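Local coordinates for ubiquitin-like-specific protease 2 (Saccharomyces cerevisiae, PDB 5LNB), which is a cysteine protease of the C48 family that removes SUMO from proteins, represented here by the part of the chain holding its catalytic domain, at residues P21-K26 / L54-K59; F60-S65 / V76-S81; C215-I220 / N262-N267. All coordinates share one frame; numbering follows the deposited sequence.

Contact 1: residues P21-K26 / L54-K59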
loop_
_atom_site.group_PDB
_atom_site.type_symbol
_atom_site.label_atom_id
_atom_site.label_comp_id
_atom_site.label_asym_id
_atom_site.label_seq_id
_atom_site.Cartn_x
_atom_site.Cartn_y
_atom_site.Cartn_z
ATOM N N PRO A 21 20.804 4.714 16.622
ATOM C CA PRO A 21 20.628 3.415 15.962
ATOM C C PRO A 21 19.443 3.363 14.991
ATOM O O PRO A 21 18.603 4.269 14.942
ATOM C CB PRO A 21 20.394 2.465 17.134
ATOM C CG PRO A 21 19.784 3.326 18.190
ATOM C CD PRO A 21 20.449 4.661 18.052
ATOM N N SER A 22 19.382 2.290 14.212
ATOM C CA SER A 22 18.251 2.103 13.320
ATOM C C SER A 22 16.970 1.937 14.127
ATOM O O SER A 22 16.968 1.344 15.208
ATOM C CB SER A 22 18.476 0.887 12.427
ATOM O OG SER A 22 19.714 0.991 11.752
ATOM N N LEU A 23 15.878 2.478 13.600
ATOM C CA LEU A 23 14.578 2.274 14.219
ATOM C C LEU A 23 14.162 0.812 14.103
ATOM O O LEU A 23 14.199 0.222 13.019
ATOM C CB LEU A 23 13.527 3.169 13.565
ATOM C CG LEU A 23 12.072 2.870 13.923
ATOM C CD1 LEU A 23 11.837 3.011 15.430
ATOM C CD2 LEU A 23 11.152 3.776 13.120
ATOM N N CYS A 24 13.764 0.232 15.225
ATOM C CA CYS A 24 13.178 -1.100 15.265
ATOM C C CYS A 24 11.764 -0.943 15.814
ATOM O O CYS A 24 11.582 -0.595 16.984
ATOM C CB CYS A 24 14.020 -2.039 16.126
ATOM S SG CYS A 24 13.473 -3.733 16.059
ATOM N N TYR A 25 10.764 -1.169 14.973
ATOM C CA TYR A 25 9.382 -0.909 15.345
ATOM C C TYR A 25 8.591 -2.211 15.367
ATOM O O TYR A 25 8.674 -3.010 14.427
ATOM C CB TYR A 25 8.743 0.096 14.388
ATOM C CG TYR A 25 7.474 0.692 14.932
ATOM C CD1 TYR A 25 6.226 0.167 14.593
ATOM C CD2 TYR A 25 7.519 1.767 15.804
ATOM C CE1 TYR A 25 5.062 0.717 15.104
ATOM C CE2 TYR A 25 6.370 2.320 16.315
ATOM C CZ TYR A 25 5.149 1.796 15.964
ATOM O OH TYR A 25 4.021 2.365 16.499
ATOM N N LYS A 26 7.816 -2.408 16.432
ATOM C CA LYS A 26 7.035 -3.620 16.666
ATOM C C LYS A 26 5.549 -3.296 16.542
ATOM O O LYS A 26 5.023 -2.494 17.321
ATOM C CB LYS A 26 7.340 -4.183 18.055
ATOM C CG LYS A 26 7.484 -3.089 19.133
ATOM C CD LYS A 26 7.646 -3.672 20.545
ATOM C CE LYS A 26 7.921 -2.589 21.599
ATOM N NZ LYS A 26 9.333 -2.082 21.597
ATOM N N LEU A 54 8.462 2.596 2.100
ATOM C CA LEU A 54 7.085 2.451 1.647
ATOM C C LEU A 54 6.383 1.301 2.361
ATOM O O LEU A 54 5.246 1.457 2.819
ATOM C CB LEU A 54 7.044 2.264 0.135
ATOM C CG LEU A 54 5.609 2.361 -0.375
ATOM C CD1 LEU A 54 5.590 3.211 -1.602
ATOM C CD2 LEU A 54 5.043 0.957 -0.642
ATOM N N ASP A 55 7.038 0.137 2.470
ATOM C CA ASP A 55 6.374 -0.984 3.142
ATOM C C ASP A 55 6.166 -0.692 4.626
ATOM O O ASP A 55 5.146 -1.085 5.199
ATOM C CB ASP A 55 7.145 -2.297 2.933
ATOM C CG ASP A 55 7.069 -2.802 1.485
ATOM O OD1 ASP A 55 6.019 -2.634 0.854
ATOM O OD2 ASP A 55 8.059 -3.351 0.963
ATOM N N PHE A 56 7.102 0.019 5.265
ATOM C CA PHE A 56 6.885 0.385 6.658
ATOM C C PHE A 56 5.642 1.251 6.814
ATOM O O PHE A 56 4.799 0.999 7.682
ATOM C CB PHE A 56 8.091 1.115 7.234
ATOM C CG PHE A 56 7.831 1.660 8.607
ATOM C CD1 PHE A 56 7.818 0.819 9.703
ATOM C CD2 PHE A 56 7.552 3.002 8.799
ATOM C CE1 PHE A 56 7.570 1.312 10.972
ATOM C CE2 PHE A 56 7.295 3.493 10.067
ATOM C CZ PHE A 56 7.304 2.643 11.151
ATOM N N PHE A 57 5.509 2.286 5.985
ATOM C CA PHE A 57 4.431 3.242 6.198
ATOM C C PHE A 57 3.070 2.723 5.752
ATOM O O PHE A 57 2.057 3.067 6.370
ATOM C CB PHE A 57 4.755 4.550 5.494
ATOM C CG PHE A 57 5.504 5.508 6.353
ATOM C CD1 PHE A 57 4.937 5.981 7.531
ATOM C CD2 PHE A 57 6.768 5.947 5.994
ATOM C CE1 PHE A 57 5.624 6.884 8.347
ATOM C CE2 PHE A 57 7.454 6.861 6.799
ATOM C CZ PHE A 57 6.878 7.326 7.972
ATOM N N THR A 58 2.997 1.909 4.698
ATOM C CA THR A 58 1.707 1.305 4.385
ATOM C C THR A 58 1.239 0.446 5.551
ATOM O O THR A 58 0.082 0.532 5.977
ATOM C CB THR A 58 1.786 0.477 3.096
ATOM O OG1 THR A 58 2.707 -0.608 3.271
ATOM C CG2 THR A 58 2.234 1.343 1.923
ATOM N N LYS A 59 2.146 -0.355 6.108
ATOM C CA LYS A 59 1.854 -1.093 7.329
ATOM C C LYS A 59 1.481 -0.146 8.463
ATOM O O LYS A 59 0.488 -0.358 9.167
ATOM C CB LYS A 59 3.062 -1.942 7.707
ATOM C CG LYS A 59 2.890 -2.762 8.961
ATOM C CD LYS A 59 1.991 -3.946 8.706
ATOM C CE LYS A 59 2.114 -4.992 9.830
ATOM N NZ LYS A 59 0.935 -5.902 9.867
#

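Contact 2: residues F60-S65 / V76-S81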
loop_
_atom_site.group_PDB
_atom_site.type_symbol
_atom_site.label_atom_id
_atom_site.label_comp_id
_atom_site.label_asym_id
_atom_site.label_seq_id
_atom_site.Cartn_x
_atom_site.Cartn_y
_atom_site.Cartn_z
ATOM N N PHE A 60 2.268 0.916 8.645
ATOM C CA PHE A 60 2.041 1.837 9.751
ATOM C C PHE A 60 0.630 2.429 9.707
ATOM O O PHE A 60 -0.099 2.407 10.708
ATOM C CB PHE A 60 3.110 2.932 9.723
ATOM C CG PHE A 60 3.022 3.889 10.873
ATOM C CD1 PHE A 60 3.576 3.567 12.105
ATOM C CD2 PHE A 60 2.377 5.106 10.727
ATOM C CE1 PHE A 60 3.496 4.446 13.167
ATOM C CE2 PHE A 60 2.294 5.989 11.790
ATOM C CZ PHE A 60 2.857 5.661 13.012
ATOM N N TYR A 61 0.214 2.953 8.548
ATOM C CA TYR A 61 -1.073 3.637 8.484
ATOM C C TYR A 61 -2.262 2.683 8.435
ATOM O O TYR A 61 -3.371 3.080 8.814
ATOM C CB TYR A 61 -1.105 4.592 7.292
ATOM C CG TYR A 61 -0.223 5.791 7.535
ATOM C CD1 TYR A 61 -0.434 6.608 8.643
ATOM C CD2 TYR A 61 0.845 6.085 6.691
ATOM C CE1 TYR A 61 0.388 7.694 8.895
ATOM C CE2 TYR A 61 1.671 7.173 6.935
ATOM C CZ TYR A 61 1.436 7.968 8.032
ATOM O OH TYR A 61 2.243 9.049 8.266
ATOM N N ILE A 62 -2.063 1.437 8.012
ATOM C CA ILE A 62 -3.165 0.484 8.086
ATOM C C ILE A 62 -3.360 -0.000 9.516
ATOM O O ILE A 62 -4.493 -0.173 9.977
ATOM C CB ILE A 62 -2.927 -0.672 7.106
ATOM C CG1 ILE A 62 -3.092 -0.158 5.670
ATOM C CG2 ILE A 62 -3.886 -1.808 7.387
ATOM C CD1 ILE A 62 -2.811 -1.197 4.614
ATOM N N GLU A 63 -2.265 -0.197 10.247
ATOM C CA GLU A 63 -2.370 -0.539 11.659
ATOM C C GLU A 63 -3.038 0.582 12.444
ATOM O O GLU A 63 -3.820 0.325 13.366
ATOM C CB GLU A 63 -0.984 -0.844 12.217
ATOM C CG GLU A 63 -0.398 -2.141 11.692
ATOM C CD GLU A 63 -1.050 -3.373 12.322
ATOM O OE1 GLU A 63 -1.428 -3.302 13.515
ATOM O OE2 GLU A 63 -1.185 -4.410 11.625
ATOM N N SER A 64 -2.735 1.832 12.098
ATOM C CA SER A 64 -3.412 2.952 12.741
ATOM C C SER A 64 -4.909 2.876 12.507
ATOM O O SER A 64 -5.705 3.090 13.431
ATOM C CB SER A 64 -2.849 4.273 12.215
ATOM O OG SER A 64 -3.695 5.359 12.540
ATOM N N SER A 65 -5.307 2.549 11.274
ATOM C CA SER A 65 -6.718 2.380 10.951
ATOM C C SER A 65 -7.338 1.255 11.767
ATOM O O SER A 65 -8.488 1.360 12.214
ATOM C CB SER A 65 -6.874 2.113 9.452
ATOM O OG SER A 65 -8.207 1.787 9.127
ATOM N N VAL A 76 -8.528 -6.776 6.053
ATOM C CA VAL A 76 -7.480 -6.197 5.218
ATOM C C VAL A 76 -6.306 -7.163 5.135
ATOM O O VAL A 76 -5.896 -7.740 6.146
ATOM C CB VAL A 76 -7.018 -4.827 5.773
ATOM C CG1 VAL A 76 -6.445 -4.990 7.176
ATOM C CG2 VAL A 76 -5.992 -4.163 4.853
ATOM N N HIS A 77 -5.751 -7.328 3.932
ATOM C CA HIS A 77 -4.476 -8.008 3.732
ATOM C C HIS A 77 -3.531 -7.082 2.972
ATOM O O HIS A 77 -3.841 -6.652 1.855
ATOM C CB HIS A 77 -4.650 -9.317 2.971
ATOM C CG HIS A 77 -3.438 -10.196 3.017
ATOM N ND1 HIS A 77 -2.342 -9.998 2.207
ATOM C CD2 HIS A 77 -3.142 -11.263 3.794
ATOM C CE1 HIS A 77 -1.428 -10.913 2.474
ATOM N NE2 HIS A 77 -1.889 -11.691 3.435
ATOM N N LEU A 78 -2.381 -6.786 3.579
ATOM C CA LEU A 78 -1.384 -5.893 3.000
ATOM C C LEU A 78 -0.255 -6.728 2.416
ATOM O O LEU A 78 0.416 -7.463 3.142
ATOM C CB LEU A 78 -0.833 -4.917 4.041
ATOM C CG LEU A 78 0.381 -4.087 3.613
ATOM C CD1 LEU A 78 0.066 -3.187 2.406
ATOM C CD2 LEU A 78 0.916 -3.237 4.755
ATOM N N MET A 79 -0.060 -6.629 1.110
ATOM C CA MET A 79 1.096 -7.238 0.476
ATOM C C MET A 79 2.286 -6.299 0.586
ATOM O O MET A 79 2.151 -5.080 0.440
ATOM C CB MET A 79 0.811 -7.528 -0.994
ATOM C CG MET A 79 -0.261 -8.573 -1.230
ATOM S SD MET A 79 0.290 -10.177 -0.652
ATOM C CE MET A 79 -0.931 -11.219 -1.443
ATOM N N SER A 80 3.458 -6.862 0.851
ATOM C CA SER A 80 4.658 -6.058 0.692
ATOM C C SER A 80 4.885 -5.759 -0.790
ATOM O O SER A 80 4.387 -6.469 -1.677
ATOM C CB SER A 80 5.873 -6.770 1.280
ATOM O OG SER A 80 6.526 -7.543 0.293
ATOM N N SER A 81 5.647 -4.691 -1.058
ATOM C CA SER A 81 5.919 -4.311 -2.442
ATOM C C SER A 81 6.602 -5.421 -3.232
ATOM O O SER A 81 6.484 -5.455 -4.460
ATOM C CB SER A 81 6.784 -3.057 -2.487
ATOM O OG SER A 81 8.045 -3.298 -1.897
#

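Contact 3: residues C215-I220 / N262-N267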
loop_
_atom_site.group_PDB
_atom_site.type_symbol
_atom_site.label_atom_id
_atom_site.label_comp_id
_atom_site.label_asym_id
_atom_site.label_seq_id
_atom_site.Cartn_x
_atom_site.Cartn_y
_atom_site.Cartn_z
ATOM N N CYS A 215 6.368 9.647 -6.530
ATOM C CA CYS A 215 5.267 8.680 -6.567
ATOM C C CYS A 215 5.171 7.849 -5.289
ATOM O O CYS A 215 4.067 7.550 -4.817
ATOM C CB CYS A 215 5.422 7.756 -7.770
ATOM S SG CYS A 215 5.041 8.565 -9.304
ATOM N N GLY A 216 6.310 7.456 -4.718
ATOM C CA GLY A 216 6.263 6.654 -3.504
ATOM C C GLY A 216 5.589 7.372 -2.349
ATOM O O GLY A 216 4.908 6.738 -1.536
ATOM N N VAL A 217 5.763 8.697 -2.268
ATOM C CA VAL A 217 5.127 9.499 -1.226
ATOM C C VAL A 217 3.623 9.573 -1.454
ATOM O O VAL A 217 2.835 9.543 -0.502
ATOM C CB VAL A 217 5.757 10.911 -1.178
ATOM C CG1 VAL A 217 5.020 11.815 -0.192
ATOM C CG2 VAL A 217 7.228 10.837 -0.815
ATOM N N HIS A 218 3.199 9.690 -2.715
ATOM C CA HIS A 218 1.771 9.710 -3.015
ATOM C C HIS A 218 1.115 8.372 -2.706
ATOM O O HIS A 218 -0.012 8.341 -2.205
ATOM C CB HIS A 218 1.543 10.098 -4.468
ATOM C CG HIS A 218 1.793 11.545 -4.734
ATOM N ND1 HIS A 218 0.823 12.506 -4.560
ATOM C CD2 HIS A 218 2.909 12.197 -5.136
ATOM C CE1 HIS A 218 1.327 13.689 -4.855
ATOM N NE2 HIS A 218 2.592 13.529 -5.204
ATOM N N VAL A 219 1.796 7.256 -3.001
ATOM C CA VAL A 219 1.243 5.947 -2.657
ATOM C C VAL A 219 0.957 5.876 -1.161
ATOM O O VAL A 219 -0.137 5.487 -0.735
ATOM C CB VAL A 219 2.185 4.811 -3.098
ATOM C CG1 VAL A 219 1.812 3.518 -2.356
ATOM C CG2 VAL A 219 2.089 4.580 -4.601
ATOM N N ILE A 220 1.945 6.248 -0.342
ATOM C CA ILE A 220 1.781 6.221 1.108
ATOM C C ILE A 220 0.564 7.043 1.522
ATOM O O ILE A 220 -0.285 6.581 2.294
ATOM C CB ILE A 220 3.067 6.717 1.794
ATOM C CG1 ILE A 220 4.211 5.715 1.574
ATOM C CG2 ILE A 220 2.828 7.017 3.296
ATOM C CD1 ILE A 220 5.594 6.246 1.963
ATOM N N ASN A 262 2.844 18.772 -0.874
ATOM C CA ASN A 262 4.164 19.372 -1.022
ATOM C C ASN A 262 5.019 19.163 0.225
ATOM O O ASN A 262 6.246 19.048 0.125
ATOM C CB ASN A 262 4.020 20.860 -1.336
ATOM C CG ASN A 262 5.353 21.546 -1.519
ATOM O OD1 ASN A 262 6.319 20.934 -1.979
ATOM N ND2 ASN A 262 5.420 22.828 -1.155
ATOM N N SER A 263 4.396 19.085 1.399
ATOM C CA SER A 263 5.107 18.903 2.655
ATOM C C SER A 263 5.078 17.468 3.157
ATOM O O SER A 263 5.595 17.196 4.243
ATOM C CB SER A 263 4.515 19.823 3.722
ATOM O OG SER A 263 4.485 21.165 3.270
ATOM N N ALA A 264 4.478 16.548 2.400
ATOM C CA ALA A 264 4.270 15.195 2.902
ATOM C C ALA A 264 5.592 14.515 3.233
ATOM O O ALA A 264 5.711 13.834 4.258
ATOM C CB ALA A 264 3.485 14.372 1.878
ATOM N N ARG A 265 6.593 14.685 2.373
ATOM C CA ARG A 265 7.904 14.092 2.613
ATOM C C ARG A 265 8.463 14.509 3.968
ATOM O O ARG A 265 8.962 13.680 4.736
ATOM C CB ARG A 265 8.846 14.516 1.495
ATOM C CG ARG A 265 9.775 13.456 1.022
ATOM C CD ARG A 265 10.567 14.008 -0.129
ATOM N NE ARG A 265 10.147 13.435 -1.395
ATOM C CZ ARG A 265 10.659 12.321 -1.897
ATOM N NH1 ARG A 265 11.599 11.679 -1.221
ATOM N NH2 ARG A 265 10.235 11.854 -3.066
ATOM N N LYS A 266 8.404 15.804 4.272
ATOM C CA LYS A 266 8.941 16.277 5.540
ATOM C C LYS A 266 8.164 15.691 6.711
ATOM O O LYS A 266 8.751 15.339 7.742
ATOM C CB LYS A 266 8.927 17.806 5.580
ATOM C CG LYS A 266 9.158 18.379 6.961
ATOM C CD LYS A 266 9.220 19.892 6.959
ATOM C CE LYS A 266 9.977 20.399 8.197
ATOM N NZ LYS A 266 10.436 21.823 8.064
ATOM N N ASN A 267 6.844 15.550 6.563
ATOM C CA ASN A 267 6.050 15.042 7.676
ATOM C C ASN A 267 6.335 13.565 7.921
ATOM O O ASN A 267 6.365 13.117 9.076
ATOM C CB ASN A 267 4.568 15.307 7.428
ATOM C CG ASN A 267 4.214 16.784 7.593
ATOM O OD1 ASN A 267 4.602 17.416 8.574
ATOM N ND2 ASN A 267 3.498 17.344 6.618
#

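Contact 1: residues P21-K26 / L54-K59
Leu23 opens the small hairpin strand 23-26 with a light touch on Phe56 of helix 51-67. Its CD2 methyl lies 4.5 Å from Phe56 CZ, the far end of the phenylalanine ring, and comes in at a slant to the ring plane. Cys24, next along, points away from the helix, as expected from strand alternation, and its side chain rests instead on Tyr279 and Ser32. Tyr25 turns back toward helix 51-67 and makes the closer approach. Its CB lies 3.8 Å from Phe56 CE1, at the edge of the phenylalanine ring and near its plane. The same CE1 is 4.0 Å from Tyr25 CG, at the root of the tyrosine ring. The two rings form an offset edge-to-face pair, with the edge of Phe56 directed toward the face of Tyr25, centroids 5.8 Å apart and planes at 88°. In each residue CG is anti to the backbone N (chi1 -164° in Tyr25, 173° in Phe56), a setting that lets Phe56 CE1 come up against Tyr25 CB and CG. At the opposite edge of the Phe56 ring, CD2 sits 4.0 Å above the plane of the neighbouring Phe57 ring, over its centre. No hydrogen bond crosses between the segments: the N-terminal hairpin is laid on a helix of the Ulp1-type catalytic domain by plain aromatic and apolar packing. In the fold, strand 23-26 pairs antiparallel with 32-35, whose Tyr33 also touches Phe56, while Leu272 of helix 264-285 packs on Leu23, Phe56 and Phe57. The two-stranded hairpin thus lies against both helices, and helix 215-228 meets helix 51-67 through Leu54, Phe57 and Thr58.

Contact 2: residues F60-S65 / V76-S81
Ile62 faces two residues of strand 76-78 at once, and its two branches divide the work. The CG2 methyl meets the forked end of Val76 at a slant, neither alongside it nor square on, 4.0 Å from Val76 CG2 and 4.1 Å from Val76 CG1, so that one methyl sits against a pair. The longer branch goes to Leu78, again at a slant: with CG1 beside the backbone N (chi1 -70°) and an extended second torsion (177°), CD1 of Ile62 reaches to 4.1 Å from Leu78 CD1, methyl against methyl. Val76 and Leu78 project from the same side of the strand toward the helix, while His77 between them points away. Strand 76-78 is an outermost strand of the five-stranded mixed sheet of this peptidase, running parallel to 112-119, and helix 51-67 packs on the side chains that point to it. Val114 of strand 112-119 touches both Ile62 and Leu78, and Phe227 of helix 215-228 touches both Ile62 and Val76, so the apolar patch extends into the sheet and the next helix. Leu78 holds its CG anti to the backbone N (chi1 170°), and besides meeting Ile62 its side chain packs on Thr58 and Lys59, earlier in the same helix. Past the strand, Ser80 OG caps the start of helix 82-87 by bonding to Phe82 N.

Contact 3: residues C215-I220 / N262-N267
Arg265 lays its guanidinium against Val217 where the first turns of two helices, 215-228 and 264-285, pack together in the Ulp1-type catalytic domain. From CB the arginine chain runs out to CG, which is 4.1 Å from Val217 CG2, then bends at its third torsion (-107°). The bend brings NE to 4.0 Å and CZ to 3.9 Å from that same methyl. Val217 CG2 thus sits 3.7 Å above one face of the guanidinium, offset toward the rim, and the two side chains cross at about a right angle. At the tip, NH2 also lies 3.9 Å from Val217 CG2 and makes a salt bridge with Asp214. Asp214 directly precedes Cys215, whose side chain touches His122, consistent with the cysteine-histidine pair of thiol proteases. The valine's other branch, CG1, meets Ala264 methyl to methyl, 3.6 Å from Ala264 CB. With alanine in place of Val217 both methyls are gone, which would probably leave one guanidinium face and the Ala264 methyl without their packing partner. The remaining tip nitrogen of the buried arginine, NH1, donates to the backbone O of Asp47.

How the contacts relate
From the N terminus, contact 1 closes a loop of 27 residues that carries strand 32-35 and helix 37-40, bringing the hairpin to helix 51-67. The same helix then supplies the first side of contact 2, which closes a short ten-residue connection and reaches the sheet edge. Contact 3 comes last, closing a mostly helical excursion of 41 residues. The three stand in series; none nests in or crosses another. They still touch in space: Asp55 and Ser81 link contacts 1 and 2, while Leu54 and Tyr61 both reach helix 215-228. Helix 51-67 thus lies between hairpin, sheet and the helical pair of contact 3.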